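Local coordinates for protein M32 carboxypeptidase (Chitinophagaceae bacterium, PDB 7A03) that probably removes amino acids one at a time from the C-terminal ends of peptides, as a metal-dependent carboxypeptidase of the M32 family, at residues A159-Y164 against Y418-S423; K370-G375 against G414-F419. All coordinates share one frame; numbering follows the deposited sequence.

Contact 1 (A159-Y164 against Y418-S423)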
loop_
_atom_site.group_PDB
_atom_site.type_symbol
_atom_site.label_atom_id
_atom_site.label_comp_id
_atom_site.label_asym_id
_atom_site.label_seq_id
_atom_site.Cartn_x
_atom_site.Cartn_y
_atom_site.Cartn_z
ATOM N N ALA A 159 8.175 13.175 -12.120
ATOM C CA ALA A 159 7.079 12.791 -13.006
ATOM C C ALA A 159 6.542 11.418 -12.634
ATOM O O ALA A 159 5.327 11.175 -12.697
ATOM C CB ALA A 159 7.533 12.820 -14.466
ATOM N N LEU A 160 7.431 10.512 -12.216
ATOM C CA LEU A 160 7.000 9.164 -11.876
ATOM C C LEU A 160 6.447 9.109 -10.454
ATOM O O LEU A 160 5.406 8.482 -10.218
ATOM C CB LEU A 160 8.163 8.186 -12.078
ATOM C CG LEU A 160 8.811 8.263 -13.473
ATOM C CD1 LEU A 160 9.889 7.202 -13.626
ATOM C CD2 LEU A 160 7.754 8.072 -14.539
ATOM N N LEU A 161 7.113 9.778 -9.504
ATOM C CA LEU A 161 6.570 9.900 -8.152
ATOM C C LEU A 161 5.129 10.400 -8.189
ATOM O O LEU A 161 4.231 9.807 -7.572
ATOM C CB LEU A 161 7.455 10.821 -7.293
ATOM C CG LEU A 161 8.852 10.326 -6.911
ATOM C CD1 LEU A 161 9.681 11.457 -6.362
ATOM C CD2 LEU A 161 8.773 9.177 -5.905
ATOM N N ASN A 162 4.887 11.464 -8.964
ATOM C CA ASN A 162 3.554 12.052 -9.064
ATOM C C ASN A 162 2.527 11.066 -9.610
ATOM O O ASN A 162 1.352 11.134 -9.235
ATOM C CB ASN A 162 3.605 13.310 -9.928
ATOM C CG ASN A 162 2.284 14.041 -9.967
ATOM O OD1 ASN A 162 1.884 14.661 -8.988
ATOM N ND2 ASN A 162 1.608 13.989 -11.110
ATOM N N GLU A 163 2.953 10.147 -10.481
ATOM C CA GLU A 163 2.050 9.127 -11.006
ATOM C C GLU A 163 1.445 8.299 -9.891
ATOM O O GLU A 163 0.246 7.992 -9.915
ATOM C CB GLU A 163 2.822 8.207 -11.944
ATOM C CG GLU A 163 3.085 8.830 -13.272
ATOM C CD GLU A 163 1.834 8.880 -14.098
ATOM O OE1 GLU A 163 1.441 7.818 -14.619
ATOM O OE2 GLU A 163 1.232 9.969 -14.203
ATOM N N TYR A 164 2.258 7.915 -8.908
ATOM C CA TYR A 164 1.785 6.963 -7.920
ATOM C C TYR A 164 1.292 7.634 -6.653
ATOM O O TYR A 164 0.581 6.996 -5.868
ATOM C CB TYR A 164 2.864 5.915 -7.610
ATOM C CG TYR A 164 2.995 4.878 -8.706
ATOM C CD1 TYR A 164 2.003 3.916 -8.906
ATOM C CD2 TYR A 164 4.092 4.867 -9.554
ATOM C CE1 TYR A 164 2.111 2.976 -9.919
ATOM C CE2 TYR A 164 4.209 3.928 -10.560
ATOM C CZ TYR A 164 3.220 2.988 -10.744
ATOM O OH TYR A 164 3.350 2.058 -11.749
ATOM N N TYR A 418 6.765 3.978 -7.106
ATOM C CA TYR A 418 5.760 3.291 -6.305
ATOM C C TYR A 418 6.225 3.094 -4.866
ATOM O O TYR A 418 5.478 3.355 -3.917
ATOM C CB TYR A 418 5.468 1.924 -6.947
ATOM C CG TYR A 418 4.248 1.188 -6.427
ATOM C CD1 TYR A 418 4.230 0.615 -5.163
ATOM C CD2 TYR A 418 3.123 1.034 -7.228
ATOM C CE1 TYR A 418 3.112 -0.069 -4.700
ATOM C CE2 TYR A 418 2.007 0.354 -6.778
ATOM C CZ TYR A 418 2.004 -0.185 -5.518
ATOM O OH TYR A 418 0.884 -0.856 -5.083
ATOM N N PHE A 419 7.460 2.638 -4.695
ATOM C CA PHE A 419 7.922 2.259 -3.365
ATOM C C PHE A 419 7.720 3.329 -2.287
ATOM O O PHE A 419 7.331 2.958 -1.159
ATOM C CB PHE A 419 9.395 1.819 -3.427
ATOM C CG PHE A 419 9.603 0.420 -3.936
ATOM C CD1 PHE A 419 9.084 -0.671 -3.252
ATOM C CD2 PHE A 419 10.359 0.192 -5.081
ATOM C CE1 PHE A 419 9.289 -1.978 -3.728
ATOM C CE2 PHE A 419 10.573 -1.098 -5.549
ATOM C CZ PHE A 419 10.040 -2.185 -4.871
ATOM N N PRO A 420 7.962 4.627 -2.531
ATOM C CA PRO A 420 7.815 5.594 -1.431
ATOM C C PRO A 420 6.439 5.570 -0.782
ATOM O O PRO A 420 6.337 5.866 0.418
ATOM C CB PRO A 420 8.112 6.946 -2.099
ATOM C CG PRO A 420 8.976 6.611 -3.255
ATOM C CD PRO A 420 8.479 5.279 -3.756
ATOM N N THR A 421 5.386 5.203 -1.531
ATOM C CA THR A 421 4.043 5.223 -0.961
ATOM C C THR A 421 3.929 4.318 0.261
ATOM O O THR A 421 3.179 4.644 1.187
ATOM C CB THR A 421 2.976 4.888 -2.006
ATOM O OG1 THR A 421 3.148 3.545 -2.472
ATOM C CG2 THR A 421 3.062 5.859 -3.174
ATOM N N TYR A 422 4.674 3.205 0.304
ATOM C CA TYR A 422 4.596 2.349 1.489
ATOM C C TYR A 422 4.990 3.128 2.739
ATOM O O TYR A 422 4.254 3.139 3.744
ATOM C CB TYR A 422 5.486 1.111 1.346
ATOM C CG TYR A 422 5.111 0.135 0.257
ATOM C CD1 TYR A 422 4.093 -0.795 0.441
ATOM C CD2 TYR A 422 5.811 0.119 -0.940
ATOM C CE1 TYR A 422 3.776 -1.699 -0.545
ATOM C CE2 TYR A 422 5.494 -0.776 -1.939
ATOM C CZ TYR A 422 4.474 -1.683 -1.736
ATOM O OH TYR A 422 4.169 -2.589 -2.738
ATOM N N SER A 423 6.127 3.832 2.675
ATOM C CA SER A 423 6.555 4.608 3.829
ATOM C C SER A 423 5.610 5.754 4.089
ATOM O O SER A 423 5.282 6.026 5.250
ATOM C CB SER A 423 7.980 5.138 3.678
ATOM O OG SER A 423 8.899 4.070 3.800
#
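Where helix 157-164 ends against the turn that leads into helix 420-439, an edge-to-face tyrosine pair, Tyr164 with Tyr418, joins two elements distant in sequence. Tyr418 turns an edge to the face of Tyr164, its CD2 coming within 3.5 Å of CE1 of Tyr164. The ring centroids lie 5.1 Å apart. Their planes meet at 62°. The same face also receives CB of Tyr418 in a CH-pi contact, 4.2 Å from the Tyr164 centroid and almost on the ring normal. The backbone sets that CB over the face, and the first torsion of Tyr418, with CG opposite the backbone N (chi1 -168°), then swings the ring so that its CD2 edge meets the face too. An alanine in place of Tyr164 would probably leave the CD2 edge and CB of Tyr418 without the face they rest on and open a gap there.

Beside the rings, CD2 of Leu161 makes an aliphatic contact with CG of Pro420 at 3.7 Å. The methyl CG2 of Thr421 packs 3.8 Å from the carbonyl O of Tyr164. Thr421 also fixes the turn: its OG1 donates to the carbonyl O of Tyr418 at 2.7 Å, an oxygen that also accepts a hydrogen bond from the backbone N of Thr421. Helix 170-192 backs this side, its Leu173 touching both Leu161 and Pro420, while His410, from the loop before helix 420-439, meets Tyr418 edge-to-face.

Contact 2 (K370-G375 against G414-F419)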
loop_
_atom_site.group_PDB
_atom_site.type_symbol
_atom_site.label_atom_id
_atom_site.label_comp_id
_atom_site.label_asym_id
_atom_site.label_seq_id
_atom_site.Cartn_x
_atom_site.Cartn_y
_atom_site.Cartn_z
ATOM N N LYS A 370 15.850 7.083 -7.863
ATOM C CA LYS A 370 16.102 8.480 -8.166
ATOM C C LYS A 370 17.352 8.605 -9.016
ATOM O O LYS A 370 17.398 9.430 -9.937
ATOM C CB LYS A 370 16.225 9.270 -6.861
ATOM C CG LYS A 370 16.455 10.763 -7.049
ATOM C CD LYS A 370 16.504 11.495 -5.706
ATOM C CE LYS A 370 17.404 10.777 -4.717
ATOM N NZ LYS A 370 17.754 11.636 -3.554
ATOM N N GLY A 371 18.340 7.737 -8.768
ATOM C CA GLY A 371 19.554 7.764 -9.558
ATOM C C GLY A 371 19.385 7.113 -10.910
ATOM O O GLY A 371 20.001 7.548 -11.888
ATOM N N LEU A 372 18.549 6.077 -10.992
ATOM C CA LEU A 372 18.330 5.435 -12.284
ATOM C C LEU A 372 17.635 6.390 -13.238
ATOM O O LEU A 372 17.962 6.443 -14.432
ATOM C CB LEU A 372 17.505 4.161 -12.113
ATOM C CG LEU A 372 18.202 2.966 -11.451
ATOM C CD1 LEU A 372 17.202 1.847 -11.212
ATOM C CD2 LEU A 372 19.376 2.461 -12.286
ATOM N N ILE A 373 16.703 7.184 -12.714
ATOM C CA ILE A 373 15.886 8.036 -13.566
ATOM C C ILE A 373 16.592 9.344 -13.908
ATOM O O ILE A 373 16.367 9.907 -14.986
ATOM C CB ILE A 373 14.499 8.234 -12.931
ATOM C CG1 ILE A 373 13.809 6.877 -12.769
ATOM C CG2 ILE A 373 13.642 9.158 -13.778
ATOM C CD1 ILE A 373 13.636 6.113 -14.082
ATOM N N ASP A 374 17.450 9.856 -13.023
ATOM C CA ASP A 374 18.203 11.057 -13.371
ATOM C C ASP A 374 19.472 10.762 -14.160
ATOM O O ASP A 374 20.069 11.693 -14.714
ATOM C CB ASP A 374 18.442 11.976 -12.160
ATOM C CG ASP A 374 19.456 11.422 -11.156
ATOM O OD1 ASP A 374 20.241 10.508 -11.485
ATOM O OD2 ASP A 374 19.468 11.928 -10.013
ATOM N N GLY A 375 19.880 9.499 -14.244
ATOM C CA GLY A 375 21.066 9.116 -14.971
ATOM C C GLY A 375 22.322 9.000 -14.139
ATOM O O GLY A 375 23.373 8.639 -14.684
ATOM N N GLY A 414 7.357 -2.137 -14.462
ATOM C CA GLY A 414 7.449 -0.743 -14.831
ATOM C C GLY A 414 7.000 0.212 -13.754
ATOM O O GLY A 414 6.771 1.387 -14.046
ATOM N N SER A 415 6.877 -0.260 -12.509
ATOM C CA SER A 415 6.339 0.550 -11.417
ATOM C C SER A 415 7.485 1.279 -10.722
ATOM O O SER A 415 8.028 0.840 -9.706
ATOM C CB SER A 415 5.497 -0.285 -10.457
ATOM O OG SER A 415 4.662 -1.212 -11.143
ATOM N N PHE A 416 7.867 2.406 -11.317
ATOM C CA PHE A 416 8.870 3.312 -10.772
ATOM C C PHE A 416 8.147 4.491 -10.135
ATOM O O PHE A 416 7.225 5.061 -10.728
ATOM C CB PHE A 416 9.813 3.795 -11.885
ATOM C CG PHE A 416 10.849 2.771 -12.285
ATOM C CD1 PHE A 416 10.493 1.655 -13.027
ATOM C CD2 PHE A 416 12.174 2.911 -11.885
ATOM C CE1 PHE A 416 11.441 0.713 -13.393
ATOM C CE2 PHE A 416 13.126 1.973 -12.248
ATOM C CZ PHE A 416 12.759 0.873 -12.991
ATOM N N GLY A 417 8.595 4.879 -8.941
ATOM C CA GLY A 417 7.914 5.873 -8.151
ATOM C C GLY A 417 6.880 5.307 -7.199
ATOM O O GLY A 417 6.190 6.087 -6.529
ATOM N N TYR A 418 6.765 3.978 -7.106
ATOM C CA TYR A 418 5.760 3.291 -6.305
ATOM C C TYR A 418 6.225 3.094 -4.866
ATOM O O TYR A 418 5.478 3.355 -3.917
ATOM C CB TYR A 418 5.468 1.924 -6.947
ATOM C CG TYR A 418 4.248 1.188 -6.427
ATOM C CD1 TYR A 418 4.230 0.615 -5.163
ATOM C CD2 TYR A 418 3.123 1.034 -7.228
ATOM C CE1 TYR A 418 3.112 -0.069 -4.700
ATOM C CE2 TYR A 418 2.007 0.354 -6.778
ATOM C CZ TYR A 418 2.004 -0.185 -5.518
ATOM O OH TYR A 418 0.884 -0.856 -5.083
ATOM N N PHE A 419 7.460 2.638 -4.695
ATOM C CA PHE A 419 7.922 2.259 -3.365
ATOM C C PHE A 419 7.720 3.329 -2.287
ATOM O O PHE A 419 7.331 2.958 -1.159
ATOM C CB PHE A 419 9.395 1.819 -3.427
ATOM C CG PHE A 419 9.603 0.420 -3.936
ATOM C CD1 PHE A 419 9.084 -0.671 -3.252
ATOM C CD2 PHE A 419 10.359 0.192 -5.081
ATOM C CE1 PHE A 419 9.289 -1.978 -3.728
ATOM C CE2 PHE A 419 10.573 -1.098 -5.549
ATOM C CZ PHE A 419 10.040 -2.185 -4.871
#
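Phe416 meets Leu372 and Ile373 with its ring, and these three buried side chains make up the whole contact between the last turn of helix 358-374 and the loop 414-419. Ile373 comes nearest, its CD1 lying 4.1 Å from CD2 of Phe416. CD1 of Leu372 lies at the ring edge, near the ring plane, 4.2 Å from CE2 of Phe416. The loop places the ring through a first torsion that sets CG opposite the carbonyl carbon (chi1 -77°), with CB already directed at the helix. Even here the fit is modest: the two segments bury 104 Å² in all, and their closest CA atoms, those of Ile373 and Phe416, are 8.9 Å apart. Other parts of the chain complete the packing, with Trp411 stacked on Phe416, and Leu160 and Lys143 each touching both Phe416 and Ile373.

Away from this apolar cluster the segments diverge. On the helix side, Asp374 is partly exposed and Gly375 exposed; Gly375 takes a positive phi of 95°, a backbone shape in which a CB would collide with the carbonyl O of Asp374. On the loop side, Ser415 is the centre of an inverse gamma turn and its hydroxyl binds a glycerol that is probably a crystallisation additive. Gly417, buried and also at positive phi, donates its backbone N to Glu369, giving the loop a polar attachment to the same helix. A loop phenylalanine laid against the apolar side of a helix's last turn, with glycines at positive phi in the loop, is plain hydrophobic packing within this mainly helical M32 fold.

In the fold
Both contacts are buried, and they illustrate how one continuous piece of chain, a loop and the start of helix 420-439, can serve two helices: 157-164 in contact 1 and the end of 358-374 in contact 2. The ranges overlap at Tyr418 and Phe419, but different residues do the touching: Tyr418, Pro420 and Thr421 in contact 1, Phe416 in contact 2. Contact 1, its centre about 10 Å from the chain centre against about 17 Å for contact 2, covers roughly twice the area and relies on aromatic geometry, with partly exposed tyrosines at one side. Contact 2 is wholly apolar and looser. The two also touch directly: CE2 of Tyr164 packs 3.2 Å from the carbonyl O of Phe416.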